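Particle-associated glycoside hydrolase (Acinetobacter phage Fri1, PDB 6C72) serves as a trimeric tailspike and capsular polysaccharide depolymerase, probably a glycosidase, that degrades the capsule of Acinetobacter baumannii during phage entry. Local coordinates at residues I225-T230 / S253-Y258; G243-G248 / A267-A272; V275-V280 / D310-V315; P306-T311 / K337-P342; V315-C320 / P346-L351. All blocks are in the same frame, centred on the assembly; numbering follows the deposited sequence.

Contact 1 of 5, residues I225-T230 / S253-Y258; sequences IGDSFT and SCSNHY
D227 and S255 meet through one carboxylate oxygen that takes two donors. OG of S255 donates to OD1 of D227 over 2.8 Å, on the lone pair facing the other oxygen, and the backbone N of S255 adds a weak, bent bond. CG of D227 stands anti to the backbone N (chi1 -171°), which sends the carboxylate across to S255 and S253. ND2 of N256 donates to OG of S228 at 3.1 Å, and both side chains bond to the second subunit, N256 to its E260 and S228 to its N261.

The imidazole of H257 acts in its own plane: ND1 accepts from the backbone N of F229 at 3.0 Å, while G226 O lies at the ring edge, 3.2 Å from CE1. S255 O lies over one face, toward the rim.

These are successive coils of a parallel beta-helix, and S228 and N256, both with left-handed backbone angles, occupy matching positions. Main-chain bonds follow from S228 N to S255 O (2.8 Å) and from Y258 N to F229 O (3.1 Å), leading into the parallel pair T230 and Y258. Water 1 donates to F229 O and N256 O and sits 2.7 Å from OG1 of T230.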
# COMPACT_ATOMS: atom_id res chain seq x y z
N ILE A 225 -18.92 -9.67 16.50
CA ILE A 225 -18.47 -8.91 17.67
C ILE A 225 -17.05 -9.27 18.05
O ILE A 225 -16.35 -8.43 18.64
CB ILE A 225 -19.41 -9.13 18.88
CG1 ILE A 225 -20.87 -9.14 18.45
CG2 ILE A 225 -19.19 -8.08 19.98
CD1 ILE A 225 -21.81 -9.47 19.60
N GLY A 226 -16.58 -10.47 17.70
CA GLY A 226 -15.26 -10.93 18.07
C GLY A 226 -14.17 -10.39 17.16
O GLY A 226 -14.34 -9.40 16.45
N ASP A 227 -13.04 -11.09 17.16
CA ASP A 227 -11.78 -10.60 16.64
C ASP A 227 -11.18 -11.60 15.66
O ASP A 227 -11.33 -12.81 15.82
CB ASP A 227 -10.80 -10.35 17.80
CG ASP A 227 -9.56 -9.64 17.37
OD1 ASP A 227 -9.64 -8.44 16.99
OD2 ASP A 227 -8.49 -10.30 17.40
N SER A 228 -10.50 -11.08 14.63
CA SER A 228 -9.77 -11.88 13.64
C SER A 228 -10.66 -12.95 12.99
O SER A 228 -10.35 -14.14 12.98
CB SER A 228 -8.52 -12.52 14.24
OG SER A 228 -7.60 -11.52 14.65
N PHE A 229 -11.77 -12.49 12.43
CA PHE A 229 -12.65 -13.34 11.66
C PHE A 229 -12.18 -13.38 10.20
O PHE A 229 -11.58 -12.42 9.71
CB PHE A 229 -14.08 -12.82 11.73
CG PHE A 229 -15.10 -13.73 11.13
CD1 PHE A 229 -15.65 -14.77 11.87
CD2 PHE A 229 -15.49 -13.55 9.80
CE1 PHE A 229 -16.60 -15.61 11.30
CE2 PHE A 229 -16.43 -14.39 9.22
CZ PHE A 229 -16.99 -15.42 9.97
N THR A 230 -12.44 -14.50 9.53
CA THR A 230 -12.03 -14.70 8.14
C THR A 230 -13.14 -15.39 7.34
O THR A 230 -13.67 -16.42 7.77
CB THR A 230 -10.75 -15.53 8.08
OG1 THR A 230 -9.71 -14.88 8.83
CG2 THR A 230 -10.31 -15.74 6.64
N SER A 253 -11.36 -6.42 21.51
CA SER A 253 -10.98 -6.22 20.12
C SER A 253 -12.06 -6.72 19.16
O SER A 253 -12.67 -7.76 19.37
CB SER A 253 -9.66 -6.93 19.83
OG SER A 253 -8.57 -6.15 20.28
N CYS A 254 -12.31 -5.92 18.12
CA CYS A 254 -13.11 -6.31 16.96
C CYS A 254 -12.32 -5.84 15.72
O CYS A 254 -12.59 -4.78 15.16
CB CYS A 254 -14.50 -5.71 17.01
SG CYS A 254 -15.61 -6.30 15.70
N SER A 255 -11.33 -6.63 15.32
CA SER A 255 -10.37 -6.13 14.35
C SER A 255 -9.76 -7.28 13.56
O SER A 255 -9.95 -8.46 13.88
CB SER A 255 -9.27 -5.32 15.03
OG SER A 255 -8.44 -6.16 15.81
N ASN A 256 -8.96 -6.91 12.56
CA ASN A 256 -8.21 -7.86 11.75
C ASN A 256 -9.16 -8.81 11.00
O ASN A 256 -8.95 -10.02 10.96
CB ASN A 256 -7.21 -8.64 12.62
CG ASN A 256 -6.24 -9.45 11.81
OD1 ASN A 256 -5.88 -9.07 10.70
ND2 ASN A 256 -5.81 -10.59 12.35
N HIS A 257 -10.22 -8.26 10.43
CA HIS A 257 -11.19 -9.08 9.71
C HIS A 257 -10.87 -9.07 8.23
O HIS A 257 -10.61 -8.02 7.64
CB HIS A 257 -12.61 -8.59 9.96
CG HIS A 257 -12.98 -8.55 11.41
ND1 HIS A 257 -12.78 -9.62 12.25
CD2 HIS A 257 -13.57 -7.59 12.16
CE1 HIS A 257 -13.22 -9.32 13.46
NE2 HIS A 257 -13.70 -8.09 13.43
N TYR A 258 -10.94 -10.24 7.62
CA TYR A 258 -10.52 -10.41 6.24
C TYR A 258 -11.59 -11.14 5.45
O TYR A 258 -12.08 -12.19 5.89
CB TYR A 258 -9.19 -11.16 6.19
CG TYR A 258 -8.64 -11.26 4.81
CD1 TYR A 258 -7.99 -10.19 4.22
CD2 TYR A 258 -8.80 -12.42 4.06
CE1 TYR A 258 -7.49 -10.28 2.94
CE2 TYR A 258 -8.31 -12.52 2.79
CZ TYR A 258 -7.66 -11.44 2.23
OH TYR A 258 -7.18 -11.54 0.95
O HOH W 1 -8.60 -12.67 9.83

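Contact 2 of 5, residues G243-G248 / A267-A272; sequences GLYIRG and ARRNTA
A267 begins the contact by turning its methyl toward the start of strand 244-247, with CB 4.2 Å from the backbone N of G243. After it the chain loops outward and R269 points back toward the strand, its guanidinium beside Y245. Its side chain runs out extended to CD and then bends (chi3 69°), and NH2 ends 3.8 Å from CE1 of Y245. Guanidinium and ring cross obliquely, their planes 36° apart. The charge is answered by E242, which forms a salt bridge with NE of R269. N270 reaches the same carboxylate through ND2.

T271 turns its side chain away, and OG1 bonds to the carbonyl of L299. Its own carbonyl looks across the contact and accepts a weak bond from the backbone N of G243, 3.1 Å from N to O. At A272 the segment enters strand 272-275, the next coil of the parallel beta-helix. Here CB lies 4.0 Å from CB of L244, and CA lies 3.2 Å from L244 O in a CA-H...O contact. L244 also packs on I222 and I224 of the preceding coil, while A272 packs on F287, which places this pair in the apolar interior.

Hydrogen bonding within the two segments is thus slight, a single weak bond. A272 and L244 add apolar packing, and regular main-chain pairing begins at A273, which bonds to L244 and I246. The charge of R269 is met by E242, which probably helps to hold the guanidinium beside Y245.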
# COMPACT_ATOMS: atom_id res chain seq x y z
N GLY A 243 -26.32 -8.73 5.13
CA GLY A 243 -25.64 -10.00 5.01
C GLY A 243 -24.46 -10.11 5.97
O GLY A 243 -24.19 -11.18 6.51
N LEU A 244 -23.76 -9.00 6.19
CA LEU A 244 -22.62 -8.92 7.09
C LEU A 244 -22.76 -7.67 7.95
O LEU A 244 -23.08 -6.59 7.43
CB LEU A 244 -21.30 -8.87 6.30
CG LEU A 244 -20.02 -8.50 7.05
CD1 LEU A 244 -19.62 -9.54 8.08
CD2 LEU A 244 -18.87 -8.21 6.07
N TYR A 245 -22.54 -7.81 9.25
CA TYR A 245 -22.70 -6.73 10.22
C TYR A 245 -21.62 -6.87 11.27
O TYR A 245 -21.52 -7.92 11.93
CB TYR A 245 -24.10 -6.77 10.84
CG TYR A 245 -24.42 -5.67 11.83
CD1 TYR A 245 -25.01 -4.49 11.40
CD2 TYR A 245 -24.18 -5.83 13.19
CE1 TYR A 245 -25.34 -3.48 12.29
CE2 TYR A 245 -24.50 -4.83 14.09
CZ TYR A 245 -25.08 -3.65 13.64
OH TYR A 245 -25.41 -2.66 14.53
N ILE A 246 -20.78 -5.86 11.42
CA ILE A 246 -19.63 -5.94 12.31
C ILE A 246 -19.74 -4.86 13.37
O ILE A 246 -19.61 -3.66 13.07
CB ILE A 246 -18.31 -5.82 11.54
CG1 ILE A 246 -18.32 -6.80 10.35
CG2 ILE A 246 -17.16 -6.03 12.50
CD1 ILE A 246 -16.99 -6.91 9.62
N ARG A 247 -19.93 -5.27 14.62
CA ARG A 247 -20.02 -4.30 15.71
C ARG A 247 -19.43 -4.93 16.96
O ARG A 247 -20.05 -5.82 17.56
CB ARG A 247 -21.48 -3.89 15.93
CG ARG A 247 -21.62 -2.79 16.94
CD ARG A 247 -23.05 -2.47 17.30
NE ARG A 247 -23.05 -1.26 18.09
CZ ARG A 247 -24.03 -0.86 18.88
NH1 ARG A 247 -25.13 -1.60 19.00
NH2 ARG A 247 -23.92 0.28 19.56
N GLY A 248 -18.26 -4.46 17.38
CA GLY A 248 -17.65 -4.93 18.61
C GLY A 248 -18.23 -4.23 19.83
O GLY A 248 -19.24 -3.52 19.77
N ALA A 267 -30.08 -7.27 0.36
CA ALA A 267 -30.53 -7.22 1.74
C ALA A 267 -31.45 -6.02 1.87
O ALA A 267 -31.32 -5.04 1.12
CB ALA A 267 -29.35 -7.13 2.72
N ARG A 268 -32.39 -6.10 2.81
CA ARG A 268 -33.44 -5.08 2.91
C ARG A 268 -32.97 -3.79 3.57
O ARG A 268 -33.71 -2.80 3.51
CB ARG A 268 -34.65 -5.62 3.67
CG ARG A 268 -35.21 -6.94 3.12
CD ARG A 268 -35.57 -6.85 1.64
NE ARG A 268 -36.53 -5.79 1.36
CZ ARG A 268 -37.84 -5.92 1.56
NH1 ARG A 268 -38.32 -7.05 2.06
NH2 ARG A 268 -38.67 -4.93 1.27
N ARG A 269 -31.79 -3.78 4.20
CA ARG A 269 -31.25 -2.53 4.71
C ARG A 269 -29.98 -2.18 3.93
O ARG A 269 -30.02 -1.31 3.07
CB ARG A 269 -30.99 -2.61 6.22
CG ARG A 269 -30.74 -1.23 6.85
CD ARG A 269 -30.91 -1.22 8.37
NE ARG A 269 -29.87 -1.97 9.06
CZ ARG A 269 -29.84 -2.19 10.37
NH1 ARG A 269 -30.79 -1.70 11.17
NH2 ARG A 269 -28.84 -2.90 10.89
N ASN A 270 -28.86 -2.84 4.23
CA ASN A 270 -27.61 -2.70 3.49
C ASN A 270 -27.09 -4.08 3.14
O ASN A 270 -27.35 -5.05 3.85
CB ASN A 270 -26.54 -1.95 4.30
CG ASN A 270 -27.08 -0.71 4.98
OD1 ASN A 270 -27.36 0.29 4.33
ND2 ASN A 270 -27.27 -0.78 6.29
N THR A 271 -26.33 -4.18 2.05
CA THR A 271 -25.69 -5.47 1.77
C THR A 271 -24.75 -5.84 2.90
O THR A 271 -24.58 -7.03 3.21
CB THR A 271 -24.94 -5.46 0.44
OG1 THR A 271 -23.83 -4.55 0.52
CG2 THR A 271 -25.85 -5.09 -0.73
N ALA A 272 -24.09 -4.86 3.50
CA ALA A 272 -23.14 -5.08 4.57
C ALA A 272 -22.96 -3.78 5.34
O ALA A 272 -23.10 -2.69 4.78
CB ALA A 272 -21.79 -5.58 4.04

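Contact 3 of 5, residues V275-V280 / D310-V315; sequences VYCHDV and DTVYNV. With ZN (zinc ion), chain H.
H278 sits tightly on Y313: its CB lies over the centre of the tyrosine ring, 3.5 Å from the centroid. Both side chains take the crowded position, with CG between the backbone N and the carbonyl carbon (chi1 67° in H278, 52° in Y313), and run the same way. The two rings are nearly parallel but slid apart, so they barely overlap, and the tyrosine OH lies over one face of the imidazole, toward its rim. OD1 of D279 takes two donors: ND1 of H278 at 2.7 Å on the anti lone pair, in the imidazole plane, and ND2 of N314 at 3.0 Å from above the carboxylate. This His-carboxylate pair limits rotation of the imidazole.

The two segments are neighbouring coils of the parallel beta-helix, bonded from C277 N to T311 O (3.0 Å) and from V280 N to N314 O. Inside, CG2 of V312 packs against SG of C277. Before the strands, CA of D310 rests over a face of the Y276 ring, 4.0 Å from its centroid.

The outer end of H278 is watery by contrast. NE2 binds a zinc ion at 2.0 Å, and waters 2 to 5 are the metal's other ligands.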
# COMPACT_ATOMS: atom_id res chain seq x y z
N VAL A 275 -19.93 -1.13 11.75
CA VAL A 275 -20.50 -0.27 12.77
C VAL A 275 -19.50 0.05 13.88
O VAL A 275 -19.44 1.19 14.36
CB VAL A 275 -21.77 -0.91 13.36
CG1 VAL A 275 -22.36 -0.07 14.45
CG2 VAL A 275 -22.78 -1.16 12.24
N TYR A 276 -18.67 -0.92 14.28
CA TYR A 276 -17.71 -0.70 15.36
C TYR A 276 -16.61 -1.75 15.18
O TYR A 276 -16.79 -2.90 15.59
CB TYR A 276 -18.40 -0.82 16.71
CG TYR A 276 -17.60 -0.47 17.96
CD1 TYR A 276 -16.27 -0.07 17.90
CD2 TYR A 276 -18.20 -0.56 19.22
CE1 TYR A 276 -15.56 0.23 19.06
CE2 TYR A 276 -17.51 -0.28 20.38
CZ TYR A 276 -16.20 0.12 20.30
OH TYR A 276 -15.53 0.42 21.48
N CYS A 277 -15.50 -1.35 14.56
CA CYS A 277 -14.43 -2.27 14.21
C CYS A 277 -13.30 -1.47 13.58
O CYS A 277 -13.48 -0.31 13.19
CB CYS A 277 -14.90 -3.36 13.24
SG CYS A 277 -15.69 -2.73 11.72
N HIS A 278 -12.13 -2.09 13.49
CA HIS A 278 -11.04 -1.47 12.74
C HIS A 278 -10.20 -2.55 12.08
O HIS A 278 -10.29 -3.74 12.42
CB HIS A 278 -10.18 -0.52 13.62
CG HIS A 278 -9.39 -1.20 14.70
ND1 HIS A 278 -8.07 -1.58 14.53
CD2 HIS A 278 -9.71 -1.52 15.98
CE1 HIS A 278 -7.62 -2.13 15.65
NE2 HIS A 278 -8.59 -2.10 16.54
N ASP A 279 -9.43 -2.12 11.08
CA ASP A 279 -8.51 -2.96 10.30
C ASP A 279 -9.26 -4.13 9.64
O ASP A 279 -9.08 -5.30 9.97
CB ASP A 279 -7.35 -3.44 11.17
CG ASP A 279 -6.31 -2.34 11.38
OD1 ASP A 279 -6.42 -1.53 12.34
OD2 ASP A 279 -5.37 -2.28 10.56
N VAL A 280 -10.09 -3.76 8.67
CA VAL A 280 -10.90 -4.70 7.91
C VAL A 280 -10.51 -4.60 6.44
O VAL A 280 -10.34 -3.50 5.90
CB VAL A 280 -12.40 -4.40 8.09
CG1 VAL A 280 -13.25 -5.45 7.34
CG2 VAL A 280 -12.74 -4.33 9.57
N ASP A 310 -19.36 3.58 19.24
CA ASP A 310 -19.05 2.99 17.94
C ASP A 310 -18.01 3.81 17.19
O ASP A 310 -18.07 5.04 17.14
CB ASP A 310 -20.31 2.89 17.08
CG ASP A 310 -21.28 1.84 17.56
OD1 ASP A 310 -20.94 1.03 18.44
OD2 ASP A 310 -22.41 1.86 17.03
N THR A 311 -17.06 3.12 16.57
CA THR A 311 -16.10 3.78 15.71
C THR A 311 -15.60 2.77 14.69
O THR A 311 -15.52 1.58 14.98
CB THR A 311 -14.93 4.39 16.52
OG1 THR A 311 -14.10 5.15 15.64
CG2 THR A 311 -14.09 3.31 17.19
N VAL A 312 -15.34 3.26 13.47
CA VAL A 312 -14.83 2.43 12.38
C VAL A 312 -13.67 3.14 11.71
O VAL A 312 -13.79 4.32 11.36
CB VAL A 312 -15.90 2.08 11.34
CG1 VAL A 312 -15.25 1.29 10.21
CG2 VAL A 312 -17.00 1.26 11.98
N TYR A 313 -12.56 2.44 11.53
CA TYR A 313 -11.41 3.04 10.88
C TYR A 313 -10.51 1.93 10.37
O TYR A 313 -10.64 0.77 10.78
CB TYR A 313 -10.66 4.00 11.83
CG TYR A 313 -10.28 3.41 13.17
CD1 TYR A 313 -11.20 3.34 14.21
CD2 TYR A 313 -8.98 2.95 13.40
CE1 TYR A 313 -10.86 2.81 15.43
CE2 TYR A 313 -8.63 2.41 14.63
CZ TYR A 313 -9.57 2.34 15.64
OH TYR A 313 -9.23 1.81 16.87
N ASN A 314 -9.61 2.28 9.45
CA ASN A 314 -8.66 1.35 8.84
C ASN A 314 -9.40 0.25 8.07
O ASN A 314 -9.42 -0.91 8.44
CB ASN A 314 -7.72 0.74 9.90
CG ASN A 314 -6.99 1.81 10.75
OD1 ASN A 314 -6.94 2.98 10.38
ND2 ASN A 314 -6.39 1.39 11.86
N VAL A 315 -10.01 0.66 6.96
CA VAL A 315 -10.76 -0.24 6.10
C VAL A 315 -10.20 -0.14 4.69
O VAL A 315 -10.02 0.96 4.17
CB VAL A 315 -12.27 0.08 6.10
CG1 VAL A 315 -13.03 -0.92 5.21
CG2 VAL A 315 -12.81 0.08 7.54
ZN ZN H . -8.49 -2.87 18.43
O HOH W 2 -10.45 -2.64 19.11
O HOH W 3 -7.26 -1.18 19.30
O HOH W 4 -8.28 -3.27 20.69
O HOH W 5 -7.04 -4.63 18.21

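Contact 4 of 5, residues P306-T311 / K337-P342; sequences PATTDT and KEQNTP
OG1 of T311 donates to the carbonyl O of Q339 at 2.8 Å, the shortest polar bond between the two loops, coming in 25° out of the carbonyl plane. OG1 stands anti to its own backbone N (chi1 -174°), which directs it to the Q339 carbonyl, and CG2 of T341 closes on it at 3.3 Å.

The side chain of Q339 answers in the other direction. It leaves its backbone extended, and NE2 reaches D310 O in a weak bond of 3.0 Å while also donating to N305 O. On the far side of the amide, OE1 accepts from NZ of K337 at 3.1 Å. That ammonium has a second acceptor in P304 O, and it lies 3.8 Å from CG of P306, the lysine crossing the proline at about a right angle.

Both segments are loops that follow strands 300-302 and 333-336, one coil apart in the parallel beta-helix. Each is stiffened from within. D310 N donates to OG1 of T308 at 3.0 Å, forming an ST turn, and that OG1 also hydrogen-bonds N305 O. OE2 of E338 receives both OG1 of T341 (2.9 Å) and the backbone N of T341. N340, with a left-handed backbone, brings ND2 near T308 O at the exposed edge. At T341 and P342 the loop meets the second subunit, and P342 O accepts from OG1 of T402 of that subunit.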
# COMPACT_ATOMS: atom_id res chain seq x y z
N PRO A 306 -25.06 6.82 16.20
CA PRO A 306 -24.91 8.12 16.88
C PRO A 306 -24.97 7.93 18.38
O PRO A 306 -25.63 7.02 18.88
CB PRO A 306 -26.10 8.94 16.38
CG PRO A 306 -26.54 8.25 15.12
CD PRO A 306 -26.22 6.80 15.30
N ALA A 307 -24.23 8.78 19.09
CA ALA A 307 -24.27 8.84 20.55
C ALA A 307 -23.90 7.51 21.20
O ALA A 307 -24.43 7.16 22.25
CB ALA A 307 -25.64 9.32 21.04
N THR A 308 -22.99 6.75 20.57
CA THR A 308 -22.39 5.57 21.18
C THR A 308 -20.88 5.67 21.03
O THR A 308 -20.35 6.60 20.42
CB THR A 308 -22.87 4.26 20.54
OG1 THR A 308 -22.28 4.13 19.24
CG2 THR A 308 -24.38 4.23 20.42
N THR A 309 -20.20 4.68 21.58
CA THR A 309 -18.76 4.53 21.42
C THR A 309 -18.39 3.84 20.12
O THR A 309 -17.21 3.52 19.94
CB THR A 309 -18.17 3.75 22.58
OG1 THR A 309 -18.86 2.49 22.68
CG2 THR A 309 -18.26 4.55 23.89
N ASP A 310 -19.36 3.58 19.24
CA ASP A 310 -19.05 2.99 17.94
C ASP A 310 -18.01 3.81 17.19
O ASP A 310 -18.07 5.04 17.14
CB ASP A 310 -20.31 2.89 17.08
CG ASP A 310 -21.28 1.84 17.56
OD1 ASP A 310 -20.94 1.03 18.44
OD2 ASP A 310 -22.41 1.86 17.03
N THR A 311 -17.06 3.12 16.57
CA THR A 311 -16.10 3.78 15.71
C THR A 311 -15.60 2.77 14.69
O THR A 311 -15.52 1.58 14.98
CB THR A 311 -14.93 4.39 16.52
OG1 THR A 311 -14.10 5.15 15.64
CG2 THR A 311 -14.09 3.31 17.19
N LYS A 337 -18.70 7.05 7.42
CA LYS A 337 -18.99 7.94 8.54
C LYS A 337 -17.86 7.83 9.56
O LYS A 337 -17.75 6.83 10.27
CB LYS A 337 -20.33 7.60 9.19
CG LYS A 337 -20.61 8.46 10.40
CD LYS A 337 -21.90 8.06 11.09
CE LYS A 337 -22.13 8.91 12.33
NZ LYS A 337 -23.25 8.39 13.16
N GLU A 338 -17.04 8.87 9.63
CA GLU A 338 -16.04 8.97 10.68
C GLU A 338 -16.73 9.38 11.97
O GLU A 338 -17.54 10.31 11.98
CB GLU A 338 -14.96 9.98 10.29
CG GLU A 338 -13.76 10.05 11.24
CD GLU A 338 -14.06 10.86 12.48
OE1 GLU A 338 -14.79 11.87 12.35
OE2 GLU A 338 -13.63 10.46 13.59
N GLN A 339 -16.45 8.65 13.05
CA GLN A 339 -17.00 9.01 14.36
C GLN A 339 -16.06 8.54 15.45
O GLN A 339 -15.85 7.34 15.60
CB GLN A 339 -18.38 8.39 14.58
CG GLN A 339 -18.91 8.55 16.01
CD GLN A 339 -20.28 7.90 16.19
OE1 GLN A 339 -21.26 8.28 15.52
NE2 GLN A 339 -20.36 6.92 17.08
N ASN A 340 -15.50 9.49 16.21
CA ASN A 340 -14.70 9.18 17.39
C ASN A 340 -13.51 8.27 17.07
O ASN A 340 -13.11 7.44 17.89
CB ASN A 340 -15.57 8.56 18.50
CG ASN A 340 -16.70 9.49 18.98
OD1 ASN A 340 -16.56 10.71 19.00
ND2 ASN A 340 -17.81 8.90 19.38
N THR A 341 -12.97 8.37 15.86
CA THR A 341 -11.81 7.56 15.51
C THR A 341 -10.57 8.12 16.19
O THR A 341 -10.48 9.32 16.45
CB THR A 341 -11.59 7.51 13.99
OG1 THR A 341 -11.20 8.80 13.49
CG2 THR A 341 -12.87 7.02 13.28
N PRO A 342 -9.60 7.26 16.51
CA PRO A 342 -8.43 7.72 17.28
C PRO A 342 -7.62 8.81 16.60
O PRO A 342 -7.08 9.68 17.29
CB PRO A 342 -7.60 6.44 17.46
CG PRO A 342 -8.07 5.51 16.34
CD PRO A 342 -9.52 5.83 16.17

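Contact 5 of 5, residues V315-C320 / P346-L351; sequences VTLINC and PNVKFL
L317 and F350 lie side by side on the same face of their strands, pointing the same way. CD1 of the leucine touches the ring at CE1, 3.6 Å off and oblique to its plane. The same methyl reaches CG1 of V348, and CB of V315 lies 4.2 Å from CG2 of V348, completing an apolar layer. On the other face T316 and L351 cross at a slant, CG2 to CD1 at 4.0 Å. There K349 bends at its tip (chi4 90°), bringing NZ to OD1 of N347 at 3.1 Å; N347 ND2 bonds to OD1 of N314. Water 6 gathers the polar ends: it accepts from NZ of K349, donates to N347 O and lies 3.0 Å from OG1 of T316.

The strands run 6° from parallel. L317 N donates to K349 O at 3.0 Å and L351 N to L317 O at 2.9 Å, both nearly straight. N319 closes the pairing with its N on L351 O.

In the parallel beta-helix strand 312-318 lies between strands 280-283 and 348-351. L317 continues inward onto F282, F350 packs on V334 and V336 of strand 333-336, and outside, T316 meets T281 while L351 meets D375 of strand 372-375.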
# COMPACT_ATOMS: atom_id res chain seq x y z
N VAL A 315 -10.01 0.66 6.96
CA VAL A 315 -10.76 -0.24 6.10
C VAL A 315 -10.20 -0.14 4.69
O VAL A 315 -10.02 0.96 4.17
CB VAL A 315 -12.27 0.08 6.10
CG1 VAL A 315 -13.03 -0.92 5.21
CG2 VAL A 315 -12.81 0.08 7.54
N THR A 316 -9.92 -1.29 4.08
CA THR A 316 -9.37 -1.31 2.73
C THR A 316 -10.24 -2.19 1.86
O THR A 316 -10.45 -3.38 2.16
CB THR A 316 -7.92 -1.80 2.74
OG1 THR A 316 -7.16 -0.97 3.62
CG2 THR A 316 -7.32 -1.70 1.35
N LEU A 317 -10.73 -1.63 0.76
CA LEU A 317 -11.52 -2.34 -0.23
C LEU A 317 -10.71 -2.39 -1.54
O LEU A 317 -10.52 -1.36 -2.20
CB LEU A 317 -12.86 -1.65 -0.41
CG LEU A 317 -13.61 -1.54 0.92
CD1 LEU A 317 -13.72 -0.08 1.42
CD2 LEU A 317 -14.98 -2.21 0.87
N ILE A 318 -10.23 -3.58 -1.90
CA ILE A 318 -9.35 -3.78 -3.04
C ILE A 318 -10.11 -4.61 -4.07
O ILE A 318 -10.59 -5.71 -3.76
CB ILE A 318 -8.05 -4.50 -2.65
CG1 ILE A 318 -7.49 -3.94 -1.35
CG2 ILE A 318 -7.03 -4.43 -3.77
CD1 ILE A 318 -6.46 -4.86 -0.66
N ASN A 319 -10.20 -4.09 -5.30
CA ASN A 319 -10.77 -4.84 -6.43
C ASN A 319 -12.17 -5.35 -6.08
O ASN A 319 -12.52 -6.50 -6.34
CB ASN A 319 -9.84 -5.98 -6.85
CG ASN A 319 -10.28 -6.65 -8.13
OD1 ASN A 319 -10.99 -6.06 -8.94
ND2 ASN A 319 -9.88 -7.90 -8.31
N CYS A 320 -12.97 -4.49 -5.48
CA CYS A 320 -14.34 -4.81 -5.12
C CYS A 320 -15.30 -4.15 -6.09
O CYS A 320 -14.94 -3.19 -6.79
CB CYS A 320 -14.66 -4.37 -3.68
SG CYS A 320 -13.73 -5.30 -2.42
N PRO A 346 -11.07 8.21 9.07
CA PRO A 346 -11.54 6.82 9.00
C PRO A 346 -10.56 5.91 8.28
O PRO A 346 -10.68 4.68 8.39
CB PRO A 346 -12.86 6.95 8.23
CG PRO A 346 -12.62 8.14 7.32
CD PRO A 346 -11.74 9.09 8.10
N ASN A 347 -9.57 6.48 7.58
CA ASN A 347 -8.53 5.71 6.89
C ASN A 347 -9.16 4.59 6.07
O ASN A 347 -8.84 3.40 6.21
CB ASN A 347 -7.51 5.18 7.89
CG ASN A 347 -6.29 4.60 7.23
OD1 ASN A 347 -5.97 4.92 6.07
ND2 ASN A 347 -5.60 3.72 7.95
N VAL A 348 -10.13 4.99 5.25
CA VAL A 348 -10.88 4.12 4.35
C VAL A 348 -10.33 4.32 2.94
O VAL A 348 -10.28 5.44 2.45
CB VAL A 348 -12.37 4.47 4.40
CG1 VAL A 348 -13.13 3.67 3.35
CG2 VAL A 348 -12.91 4.27 5.79
N LYS A 349 -9.95 3.23 2.29
CA LYS A 349 -9.34 3.31 0.97
C LYS A 349 -10.16 2.50 -0.02
O LYS A 349 -10.48 1.33 0.24
CB LYS A 349 -7.91 2.79 1.00
CG LYS A 349 -7.00 3.53 1.95
CD LYS A 349 -5.63 2.90 1.85
CE LYS A 349 -4.58 3.65 2.65
NZ LYS A 349 -4.52 3.12 4.02
N PHE A 350 -10.48 3.12 -1.15
CA PHE A 350 -11.10 2.43 -2.28
C PHE A 350 -10.05 2.29 -3.37
O PHE A 350 -9.64 3.29 -3.98
CB PHE A 350 -12.33 3.18 -2.77
CG PHE A 350 -13.44 3.28 -1.75
CD1 PHE A 350 -14.37 2.25 -1.59
CD2 PHE A 350 -13.58 4.41 -0.98
CE1 PHE A 350 -15.40 2.34 -0.67
CE2 PHE A 350 -14.61 4.50 -0.04
CZ PHE A 350 -15.53 3.46 0.11
N LEU A 351 -9.59 1.05 -3.58
CA LEU A 351 -8.52 0.72 -4.51
C LEU A 351 -9.03 -0.28 -5.54
O LEU A 351 -9.62 -1.30 -5.17
CB LEU A 351 -7.32 0.13 -3.77
CG LEU A 351 -6.79 0.87 -2.54
CD1 LEU A 351 -5.69 0.07 -1.88
CD2 LEU A 351 -6.28 2.25 -2.95
O HOH W 6 -6.90 1.64 5.02

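The five contacts join consecutive coils of one parallel beta-helix. Contacts 3 and 5 share V315 on strand 312-318, and N314 N lies 2.8 Å from P346 O. Contact 1 adjoins contact 3, their centres 10 Å apart. It approaches the zinc on H278 through S253, whose side chain lies about 4 Å from the metal, while T311 of contact 4 is about 7 Å from it. Contact 4 abuts contact 3 through P342 against Y313 and shares D310 and T311 with it. Contact 2 is tied to contacts 3 and 4 by the salt bridge from R247 NE to D310 OD1, 3.1 Å. Contacts 1 to 4 touch the second subunit, contact 5 both neighbours, through N347 and N319.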